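Local coordinates for protein eEF1A lysine and N-terminal methyltransferase (Homo sapiens, PDB 5WCJ) that methylates elongation factor eEF1A on its N-terminal glycine and on a lysine, using S-adenosyl-L-methionine and so influencing mRNA translation, at residues E21-M26 against M122-S127; L162-R167 against V195-F200; I42-L47 against Y118-F123. All blocks are in the same frame, centred on the assembly; numbering follows the deposited sequence.

All three interactions meet on one seven-stranded sheet in the C-terminal methyltransferase domain, the part that methylates the N-terminal glycine of eEF1A and here holds S-adenosyl-L-homocysteine. Interaction 3 pairs its strands 44-49 and 118-123. Interaction 1 uses the end of strand 118-123, where Asp124, Val125 and Asp126 line the ligand pocket, and sets helix 21-28 against it. Interaction 2 joins strands 158-164 and 197-202 on the other side of strand 118-123. Interactions 1 and 2 have centres about 8 Å apart and meet at Asp124, whose OD1 lies 3.2 Å from Asn163 ND2. Interactions 2 and 3 have centres about 19 Å apart, but Asn163 N reaches Phe123 O at 3.0 Å.

Interaction 1: E21-M26 against M122-S127; sequences EHHKAM and MFDVDS. With SAH (S-adenosyl-L-homocysteine), chain F.
Met122 meets Met26 of the helix twice, each methyl against another part of its partner. Met122 runs extended beyond CG, and its CE lies 3.7 Å from Met26 O. Met26 bends at its thioether (chi3 83°), and its own CE comes 4.1 Å from Met122 CB. At Phe123 it is the backbone that takes part, with O 3.5 Å from Met26 CE. The Phe123 side chain leaves its backbone away from the helix, and its ring meets Phe160 and Phe141 edge-to-face. Asp124 follows, just past the end of the strand. In Rossmann-like methyltransferases the C-terminal ends of the parallel strands line the cofactor site, and here helix 21-28 approaches that end. The two carboxylate oxygens of Asp124 take one histidine each. His22 NE2 donates to Asp124 OD1 at 3.1 Å. His23 NE2 donates to Asp124 OD2 at 2.7 Å. Both bonds arrive on the syn side, tilted from the carboxylate plane, and both oxygens lie near the ring planes. The His23 ring stands 79° from the carboxylate plane. Asn163 ND2 also bonds to Asp124 OD1. An alanine in place of Asp124 would probably leave both histidine NE2 atoms without this acceptor and their rings freer to turn. Val125 turns to the ligand, its CG2 3.3 Å from C5 of the S-adenosyl-L-homocysteine adenine. Asp126 N lies 3.5 Å from the ligand C5'.

Interaction 2: L162-R167 against V195-F200; sequences LNLVCR and VNEILF
Asn196 and Asn163 are joined side chain to side chain. Asn196 ND2 donates to Asn163 OD1 at 3.0 Å, with an angle of 168° at the hydrogen. The donor sits on a lone pair of OD1, and the two amide planes are nearly coplanar. Asn163 CG is anti to its backbone N (chi1 175°), beside the carbonyl carbon, which carries the amide toward Asn196. The NH2 end of the Asn163 amide turns to Asp124 of the ligand pocket, so this amide links the strand pair to the pocket. Four backbone bonds zip the strands together. Leu164 N reaches Glu197 O at 2.8 Å, and Glu197 N returns a bond to Leu164 O. Leu162 and Leu199 form the same reciprocal pair. These are the hydrogen-bonded pairs of an antiparallel ladder, with Asn163 and Ile198 the non-hydrogen-bonded pair between them. Beyond the strand end a water accepts from Cys166 N at 3.0 Å and donates to Val195 O.

On the face of Leu162, Leu164 and Leu199, Leu199 CD1 touches two methyls. One is Leu162 CD2, in one of the two conformers of Leu162. The other, Leu164 CD2, lies 3.9 Å from Leu199 CD1. On the other face Ile198 CD1 lies 3.7 Å from Asn163 CA. Past the ladder, Val165 CG1 meets Val195 CG1 at 3.6 Å. Val195 also lies over one face of the Arg167 guanidinium, with CG2 offset toward its rim.

In the sheet, strand 197-202 runs antiparallel to strand 158-164. The leucine face is covered by helix 169-182, through Leu176 and Leu179. Glu197 OE1 makes salt bridges with Lys172 of that helix and with Arg190 of strand 185-190. Helix 21-28 packs on the other face, its Met26 touching both Asn163 and Ile198.

Interaction 3: I42-L47 against Y118-F123; sequences IPLALL and YDVIMF
Two central parallel strands of the Rossmann-like sheet, 44-49 and 118-123, pair here, and Leu47 meets Tyr118 and Ile121 across them. Leu46 pairs with Val120, and Leu47 with Ile121. Val120 N donates to Ala45 O, Leu47 N to Val120 O, and Met122 N to Leu47 O; the last bond is 2.8 Å long. Before the ladder the chain turns a corner at Asp119, and the Asp119 side chain, not a backbone carbonyl, serves Ala45 N. Asp119 OD2 accepts from Ala45 N at 2.8 Å through its anti lone pair, with an almost straight angle of 178°. With CG anti to its carbonyl carbon (chi1 -59°), Asp119 turns its carboxylate to Ala45 N. Asp119 CB packs 3.7 Å from Leu44 CD1.

On the face of Leu46 and Val120, Leu46, in one of its two conformers, packs on Val120 and Met122. Ile161 of strand 158-164 touches Val120 and Met122. On the other face, Leu47 and Ile121 run alongside each other, Leu47 CD2 near Ile121 CG2, with Ile105 of helix 101-109 against Leu47. The Tyr118 hydroxyl is hydrogen-bonded to Asp70 OD2 on strand 67-73. Ala45 C lies at the edge of the Tyr118 ring. Over the centre of one face of that ring sits Leu47 CB, in a CH-pi contact 3.7 Å from the Tyr118 centroid and 4° off the ring normal.

Interaction 1: E21-M26 against M122-S127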
loop_
_atom_site.group_PDB
_atom_site.type_symbol
_atom_site.label_atom_id
_atom_site.label_comp_id
_atom_site.label_asym_id
_atom_site.label_seq_id
_atom_site.Cartn_x
_atom_site.Cartn_y
_atom_site.Cartn_z
ATOM N N GLU A 21 6.805 -11.905 -5.238
ATOM C CA GLU A 21 6.109 -12.564 -4.137
ATOM C C GLU A 21 5.687 -11.604 -3.032
ATOM O O GLU A 21 4.586 -11.744 -2.526
ATOM C CB GLU A 21 6.922 -13.739 -3.566
ATOM C CG GLU A 21 6.886 -14.985 -4.432
ATOM C CD GLU A 21 5.481 -15.563 -4.592
ATOM O OE1 GLU A 21 4.868 -15.975 -3.582
ATOM O OE2 GLU A 21 4.985 -15.610 -5.737
ATOM N N HIS A 22 6.518 -10.620 -2.675
ATOM C CA HIS A 22 6.095 -9.707 -1.608
ATOM C C HIS A 22 5.003 -8.764 -2.104
ATOM O O HIS A 22 4.109 -8.414 -1.336
ATOM C CB HIS A 22 7.257 -9.029 -0.875
ATOM C CG HIS A 22 7.783 -7.783 -1.520
ATOM N ND1 HIS A 22 8.837 -7.795 -2.407
ATOM C CD2 HIS A 22 7.460 -6.481 -1.335
ATOM C CE1 HIS A 22 9.106 -6.555 -2.781
ATOM N NE2 HIS A 22 8.288 -5.737 -2.142
ATOM N N HIS A 23 5.019 -8.420 -3.390
ATOM C CA HIS A 23 3.901 -7.630 -3.949
ATOM C C HIS A 23 2.575 -8.354 -3.938
ATOM O O HIS A 23 1.556 -7.769 -3.553
ATOM C CB HIS A 23 4.238 -7.085 -5.335
ATOM C CG HIS A 23 5.214 -5.958 -5.301
ATOM N ND1 HIS A 23 5.936 -5.569 -6.407
ATOM C CD2 HIS A 23 5.594 -5.132 -4.290
ATOM C CE1 HIS A 23 6.711 -4.546 -6.084
ATOM N NE2 HIS A 23 6.532 -4.267 -4.803
ATOM N N LYS A 24 2.568 -9.626 -4.344
ATOM C CA LYS A 24 1.353 -10.452 -4.246
ATOM C C LYS A 24 0.792 -10.497 -2.827
ATOM O O LYS A 24 -0.415 -10.383 -2.622
ATOM C CB LYS A 24 1.643 -11.882 -4.701
ATOM C CG LYS A 24 1.944 -12.031 -6.183
ATOM C CD LYS A 24 2.391 -13.454 -6.476
ATOM C CE LYS A 24 2.563 -13.700 -7.966
ATOM N NZ LYS A 24 3.570 -14.773 -8.212
ATOM N N ALA A 25 1.670 -10.657 -1.848
ATOM C CA ALA A 25 1.265 -10.615 -0.429
ATOM C C ALA A 25 0.686 -9.268 0.013
ATOM O O ALA A 25 -0.285 -9.235 0.774
ATOM C CB ALA A 25 2.442 -10.988 0.448
ATOM N N MET A 26 1.264 -8.154 -0.464
ATOM C CA MET A 26 0.721 -6.825 -0.107
ATOM C C MET A 26 -0.682 -6.609 -0.695
ATOM O O MET A 26 -1.586 -6.184 0.011
ATOM C CB MET A 26 1.666 -5.696 -0.507
ATOM C CG MET A 26 2.976 -5.739 0.267
ATOM S SD MET A 26 4.179 -4.574 -0.360
ATOM C CE MET A 26 3.635 -3.109 0.474
ATOM N N MET A 122 0.071 1.759 1.675
ATOM C CA MET A 122 1.122 0.755 1.507
ATOM C C MET A 122 2.480 1.402 1.624
ATOM O O MET A 122 2.759 2.392 0.918
ATOM C CB MET A 122 0.994 0.054 0.149
ATOM C CG MET A 122 -0.212 -0.843 0.011
ATOM S SD MET A 122 -0.193 -1.664 -1.615
ATOM C CE MET A 122 -1.615 -2.731 -1.451
ATOM N N PHE A 123 3.345 0.814 2.463
ATOM C CA PHE A 123 4.765 1.196 2.515
ATOM C C PHE A 123 5.584 0.103 1.881
ATOM O O PHE A 123 5.647 -1.014 2.417
ATOM C CB PHE A 123 5.233 1.394 3.960
ATOM C CG PHE A 123 4.764 2.672 4.627
ATOM C CD1 PHE A 123 3.910 3.580 4.007
ATOM C CD2 PHE A 123 5.184 2.952 5.931
ATOM C CE1 PHE A 123 3.503 4.724 4.641
ATOM C CE2 PHE A 123 4.772 4.113 6.560
ATOM C CZ PHE A 123 3.913 4.971 5.930
ATOM N N ASP A 124 6.211 0.436 0.748
ATOM C CA ASP A 124 7.128 -0.437 0.024
ATOM C C ASP A 124 8.412 0.343 -0.148
ATOM O O ASP A 124 8.897 0.553 -1.264
ATOM C CB ASP A 124 6.498 -0.808 -1.338
ATOM C CG ASP A 124 7.182 -1.961 -2.048
ATOM O OD1 ASP A 124 7.870 -2.759 -1.389
ATOM O OD2 ASP A 124 7.003 -2.064 -3.311
ATOM N N VAL A 125 8.926 0.841 0.968
ATOM C CA VAL A 125 10.027 1.796 0.944
ATOM C C VAL A 125 11.310 1.125 1.425
ATOM O O VAL A 125 11.303 0.414 2.428
ATOM C CB VAL A 125 9.661 3.106 1.665
ATOM C CG1 VAL A 125 9.018 2.874 3.004
ATOM C CG2 VAL A 125 10.863 4.026 1.794
ATOM N N ASP A 126 12.387 1.304 0.666
ATOM C CA ASP A 126 13.680 0.704 0.999
ATOM C C ASP A 126 14.766 1.674 0.567
ATOM O O ASP A 126 14.852 1.989 -0.613
ATOM C CB ASP A 126 13.836 -0.644 0.297
ATOM C CG ASP A 126 15.070 -1.429 0.764
ATOM O OD1 ASP A 126 15.862 -0.934 1.598
ATOM O OD2 ASP A 126 15.245 -2.560 0.270
ATOM N N SER A 127 15.556 2.179 1.515
ATOM C CA SER A 127 16.635 3.137 1.190
ATOM C C SER A 127 17.970 2.458 0.856
ATOM O O SER A 127 18.090 1.230 0.908
ATOM C CB SER A 127 16.833 4.107 2.335
ATOM O OG SER A 127 17.207 3.394 3.489
HETATM C CG SAH F . 10.453 -1.128 -3.904
HETATM S SD SAH F . 11.991 -0.201 -4.172
HETATM C "C5'" SAH F . 12.014 0.982 -2.801
HETATM C "C4'" SAH F . 11.542 2.327 -3.317
HETATM O "O4'" SAH F . 11.435 3.238 -2.195
HETATM C "C3'" SAH F . 12.520 2.977 -4.313
HETATM O "O3'" SAH F . 11.806 3.462 -5.445
HETATM C "C2'" SAH F . 13.121 4.130 -3.500
HETATM O "O2'" SAH F . 13.520 5.279 -4.240
HETATM C "C1'" SAH F . 11.917 4.485 -2.639
HETATM N N9 SAH F . 12.211 5.290 -1.456
HETATM C C8 SAH F . 13.292 5.175 -0.619
HETATM N N7 SAH F . 13.255 5.981 0.414
HETATM C C5 SAH F . 12.068 6.674 0.247
HETATM C C6 SAH F . 11.432 7.663 1.013
HETATM N N6 SAH F . 11.933 8.148 2.180
HETATM N N1 SAH F . 10.262 8.154 0.558
HETATM C C2 SAH F . 9.764 7.685 -0.598
HETATM N N3 SAH F . 10.264 6.738 -1.398
HETATM C C4 SAH F . 11.421 6.265 -0.913
#

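Interaction 2: L162-R167 against V195-F200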
loop_
_atom_site.group_PDB
_atom_site.type_symbol
_atom_site.label_atom_id
_atom_site.label_comp_id
_atom_site.label_asym_id
_atom_site.label_seq_id
_atom_site.Cartn_x
_atom_site.Cartn_y
_atom_site.Cartn_z
ATOM N N LEU A 162 2.599 -2.887 5.327
ATOM C CA LEU A 162 4.010 -2.552 5.410
ATOM C C LEU A 162 4.879 -3.736 4.971
ATOM O O LEU A 162 4.679 -4.833 5.474
ATOM C CB LEU A 162 4.314 -2.247 6.883
ATOM C CG LEU A 162 5.742 -1.980 7.321
ATOM C CD1 LEU A 162 6.193 -0.652 6.733
ATOM C CD2 LEU A 162 5.834 -1.974 8.830
ATOM N N ASN A 163 5.840 -3.484 4.093
ATOM C CA ASN A 163 6.874 -4.439 3.734
ATOM C C ASN A 163 8.007 -4.186 4.725
ATOM O O ASN A 163 8.577 -3.094 4.721
ATOM C CB ASN A 163 7.325 -4.201 2.303
ATOM C CG ASN A 163 8.493 -5.085 1.876
ATOM O OD1 ASN A 163 8.711 -6.147 2.429
ATOM N ND2 ASN A 163 9.241 -4.635 0.853
ATOM N N LEU A 164 8.334 -5.186 5.559
ATOM C CA LEU A 164 9.372 -5.065 6.620
ATOM C C LEU A 164 10.517 -6.059 6.423
ATOM O O LEU A 164 10.286 -7.264 6.256
ATOM C CB LEU A 164 8.745 -5.309 7.979
ATOM C CG LEU A 164 9.620 -5.296 9.251
ATOM C CD1 LEU A 164 10.043 -3.866 9.540
ATOM C CD2 LEU A 164 8.828 -5.846 10.416
ATOM N N VAL A 165 11.739 -5.545 6.421
ATOM C CA VAL A 165 12.943 -6.379 6.529
ATOM C C VAL A 165 13.672 -5.885 7.758
ATOM O O VAL A 165 14.135 -4.754 7.773
ATOM C CB VAL A 165 13.851 -6.267 5.321
ATOM C CG1 VAL A 165 15.156 -7.049 5.571
ATOM C CG2 VAL A 165 13.140 -6.780 4.058
ATOM N N CYS A 166 13.759 -6.709 8.792
ATOM C CA CYS A 166 14.498 -6.326 9.972
ATOM C C CYS A 166 15.186 -7.565 10.544
ATOM O O CYS A 166 14.531 -8.387 11.185
ATOM C CB CYS A 166 13.556 -5.676 10.961
ATOM S SG CYS A 166 14.379 -4.848 12.335
ATOM N N ARG A 167 16.481 -7.731 10.227
ATOM C CA ARG A 167 17.264 -8.869 10.733
ATOM C C ARG A 167 17.649 -8.739 12.210
ATOM O O ARG A 167 17.853 -9.748 12.879
ATOM C CB ARG A 167 18.517 -9.093 9.874
ATOM C CG ARG A 167 18.216 -9.551 8.452
ATOM C CD ARG A 167 19.489 -9.862 7.670
ATOM N NE ARG A 167 19.168 -10.253 6.295
ATOM C CZ ARG A 167 18.770 -11.465 5.921
ATOM N NH1 ARG A 167 18.645 -12.471 6.793
ATOM N NH2 ARG A 167 18.506 -11.694 4.637
ATOM N N VAL A 195 13.442 -12.940 3.344
ATOM C CA VAL A 195 13.396 -12.480 4.736
ATOM C C VAL A 195 12.207 -11.516 5.041
ATOM O O VAL A 195 11.788 -11.378 6.181
ATOM C CB VAL A 195 14.757 -11.829 5.123
ATOM C CG1 VAL A 195 14.979 -10.505 4.411
ATOM C CG2 VAL A 195 14.889 -11.691 6.631
ATOM N N ASN A 196 11.702 -10.866 4.006
ATOM C CA ASN A 196 10.605 -9.872 4.098
ATOM C C ASN A 196 9.405 -10.433 4.801
ATOM O O ASN A 196 9.046 -11.608 4.592
ATOM C CB ASN A 196 10.137 -9.455 2.690
ATOM C CG ASN A 196 11.244 -8.881 1.858
ATOM O OD1 ASN A 196 12.260 -9.551 1.629
ATOM N ND2 ASN A 196 11.086 -7.632 1.422
ATOM N N GLU A 197 8.775 -9.627 5.632
ATOM C CA GLU A 197 7.441 -9.952 6.050
ATOM C C GLU A 197 6.490 -8.784 5.820
ATOM O O GLU A 197 6.899 -7.623 5.833
ATOM C CB GLU A 197 7.413 -10.437 7.475
ATOM C CG GLU A 197 7.694 -9.429 8.533
ATOM C CD GLU A 197 7.884 -10.109 9.885
ATOM O OE1 GLU A 197 8.768 -11.013 9.997
ATOM O OE2 GLU A 197 7.158 -9.731 10.824
ATOM N N ILE A 198 5.228 -9.112 5.596
ATOM C CA ILE A 198 4.223 -8.105 5.323
ATOM C C ILE A 198 3.374 -7.990 6.567
ATOM O O ILE A 198 2.886 -8.998 7.097
ATOM C CB ILE A 198 3.348 -8.421 4.079
ATOM C CG1 ILE A 198 4.210 -8.651 2.831
ATOM C CG2 ILE A 198 2.319 -7.314 3.888
ATOM C CD1 ILE A 198 5.228 -7.559 2.533
ATOM N N LEU A 199 3.236 -6.759 7.068
ATOM C CA LEU A 199 2.383 -6.477 8.170
ATOM C C LEU A 199 1.124 -5.799 7.657
ATOM O O LEU A 199 1.183 -4.880 6.854
ATOM C CB LEU A 199 3.058 -5.556 9.170
ATOM C CG LEU A 199 4.490 -5.933 9.572
ATOM C CD1 LEU A 199 4.991 -4.938 10.608
ATOM C CD2 LEU A 199 4.571 -7.322 10.108
ATOM N N PHE A 200 -0.005 -6.240 8.163
ATOM C CA PHE A 200 -1.309 -5.676 7.801
ATOM C C PHE A 200 -1.897 -5.124 9.087
ATOM O O PHE A 200 -2.157 -5.880 10.061
ATOM C CB PHE A 200 -2.235 -6.751 7.255
ATOM C CG PHE A 200 -1.648 -7.584 6.164
ATOM C CD1 PHE A 200 -1.760 -7.192 4.832
ATOM C CD2 PHE A 200 -1.005 -8.799 6.457
ATOM C CE1 PHE A 200 -1.225 -7.970 3.825
ATOM C CE2 PHE A 200 -0.471 -9.576 5.450
ATOM C CZ PHE A 200 -0.602 -9.173 4.128
HETATM O O HOH W 1 12.153 -9.234 8.329
#

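Interaction 3: I42-L47 against Y118-F123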
loop_
_atom_site.group_PDB
_atom_site.type_symbol
_atom_site.label_atom_id
_atom_site.label_comp_id
_atom_site.label_asym_id
_atom_site.label_seq_id
_atom_site.Cartn_x
_atom_site.Cartn_y
_atom_site.Cartn_z
ATOM N N ILE A 42 -16.379 -0.796 -6.436
ATOM C CA ILE A 42 -16.493 0.459 -5.687
ATOM C C ILE A 42 -15.143 1.195 -5.639
ATOM O O ILE A 42 -14.088 0.548 -5.671
ATOM C CB ILE A 42 -17.051 0.218 -4.265
ATOM C CG1 ILE A 42 -16.135 -0.698 -3.432
ATOM C CG2 ILE A 42 -18.454 -0.394 -4.345
ATOM C CD1 ILE A 42 -15.136 0.009 -2.552
ATOM N N PRO A 43 -15.170 2.541 -5.590
ATOM C CA PRO A 43 -13.914 3.280 -5.544
ATOM C C PRO A 43 -13.051 2.923 -4.326
ATOM O O PRO A 43 -13.557 2.637 -3.249
ATOM C CB PRO A 43 -14.359 4.745 -5.451
ATOM C CG PRO A 43 -15.717 4.753 -6.065
ATOM C CD PRO A 43 -16.321 3.467 -5.578
ATOM N N LEU A 44 -11.749 2.961 -4.534
ATOM C CA LEU A 44 -10.774 2.599 -3.515
ATOM C C LEU A 44 -9.693 3.646 -3.618
ATOM O O LEU A 44 -9.168 3.837 -4.695
ATOM C CB LEU A 44 -10.239 1.218 -3.869
ATOM C CG LEU A 44 -9.245 0.510 -2.966
ATOM C CD1 LEU A 44 -9.905 0.199 -1.645
ATOM C CD2 LEU A 44 -8.759 -0.767 -3.647
ATOM N N ALA A 45 -9.403 4.338 -2.520
ATOM C CA ALA A 45 -8.327 5.318 -2.466
ATOM C C ALA A 45 -7.082 4.675 -1.819
ATOM O O ALA A 45 -7.156 4.197 -0.674
ATOM C CB ALA A 45 -8.780 6.523 -1.676
ATOM N N LEU A 46 -5.963 4.684 -2.535
ATOM C CA LEU A 46 -4.745 4.028 -2.082
ATOM C C LEU A 46 -3.539 4.954 -2.182
ATOM O O LEU A 46 -3.289 5.558 -3.234
ATOM C CB LEU A 46 -4.496 2.748 -2.895
ATOM C CG LEU A 46 -3.051 2.236 -2.939
ATOM C CD1 LEU A 46 -2.739 1.451 -1.685
ATOM C CD2 LEU A 46 -2.794 1.355 -4.156
ATOM N N LEU A 47 -2.770 5.028 -1.090
ATOM C CA LEU A 47 -1.523 5.766 -1.049
ATOM C C LEU A 47 -0.420 4.708 -1.033
ATOM O O LEU A 47 -0.454 3.787 -0.210
ATOM C CB LEU A 47 -1.443 6.596 0.240
ATOM C CG LEU A 47 -0.113 7.309 0.516
ATOM C CD1 LEU A 47 0.192 8.348 -0.553
ATOM C CD2 LEU A 47 -0.196 7.970 1.868
ATOM N N TYR A 118 -7.482 7.785 3.121
ATOM C CA TYR A 118 -7.212 6.642 2.262
ATOM C C TYR A 118 -7.811 5.374 2.827
ATOM O O TYR A 118 -7.743 5.120 4.040
ATOM C CB TYR A 118 -5.703 6.465 2.060
ATOM C CG TYR A 118 -5.062 7.605 1.312
ATOM C CD1 TYR A 118 -5.116 7.670 -0.083
ATOM C CD2 TYR A 118 -4.400 8.615 1.986
ATOM C CE1 TYR A 118 -4.543 8.713 -0.779
ATOM C CE2 TYR A 118 -3.825 9.671 1.292
ATOM C CZ TYR A 118 -3.902 9.707 -0.095
ATOM O OH TYR A 118 -3.315 10.723 -0.815
ATOM N N ASP A 119 -8.316 4.525 1.933
ATOM C CA ASP A 119 -8.750 3.188 2.315
ATOM C C ASP A 119 -7.538 2.262 2.616
ATOM O O ASP A 119 -7.614 1.384 3.469
ATOM C CB ASP A 119 -9.605 2.572 1.212
ATOM C CG ASP A 119 -10.853 3.405 0.908
ATOM O OD1 ASP A 119 -11.697 3.531 1.802
ATOM O OD2 ASP A 119 -10.949 3.951 -0.208
ATOM N N VAL A 120 -6.461 2.447 1.880
ATOM C CA VAL A 120 -5.304 1.599 1.993
ATOM C C VAL A 120 -4.062 2.475 1.916
ATOM O O VAL A 120 -3.947 3.315 1.043
ATOM C CB VAL A 120 -5.225 0.552 0.848
ATOM C CG1 VAL A 120 -3.989 -0.333 1.010
ATOM C CG2 VAL A 120 -6.469 -0.308 0.777
ATOM N N ILE A 121 -3.117 2.235 2.811
ATOM C CA ILE A 121 -1.814 2.860 2.739
ATOM C C ILE A 121 -0.771 1.747 2.704
ATOM O O ILE A 121 -0.735 0.903 3.599
ATOM C CB ILE A 121 -1.563 3.827 3.921
ATOM C CG1 ILE A 121 -2.584 4.979 3.922
ATOM C CG2 ILE A 121 -0.147 4.359 3.893
ATOM C CD1 ILE A 121 -2.501 5.843 5.167
ATOM N N MET A 122 0.071 1.759 1.675
ATOM C CA MET A 122 1.122 0.755 1.507
ATOM C C MET A 122 2.480 1.402 1.624
ATOM O O MET A 122 2.759 2.392 0.918
ATOM C CB MET A 122 0.994 0.054 0.149
ATOM C CG MET A 122 -0.212 -0.843 0.011
ATOM S SD MET A 122 -0.193 -1.664 -1.615
ATOM C CE MET A 122 -1.615 -2.731 -1.451
ATOM N N PHE A 123 3.345 0.814 2.463
ATOM C CA PHE A 123 4.765 1.196 2.515
ATOM C C PHE A 123 5.584 0.103 1.881
ATOM O O PHE A 123 5.647 -1.014 2.417
ATOM C CB PHE A 123 5.233 1.394 3.960
ATOM C CG PHE A 123 4.764 2.672 4.627
ATOM C CD1 PHE A 123 3.910 3.580 4.007
ATOM C CD2 PHE A 123 5.184 2.952 5.931
ATOM C CE1 PHE A 123 3.503 4.724 4.641
ATOM C CE2 PHE A 123 4.772 4.113 6.560
ATOM C CZ PHE A 123 3.913 4.971 5.930
#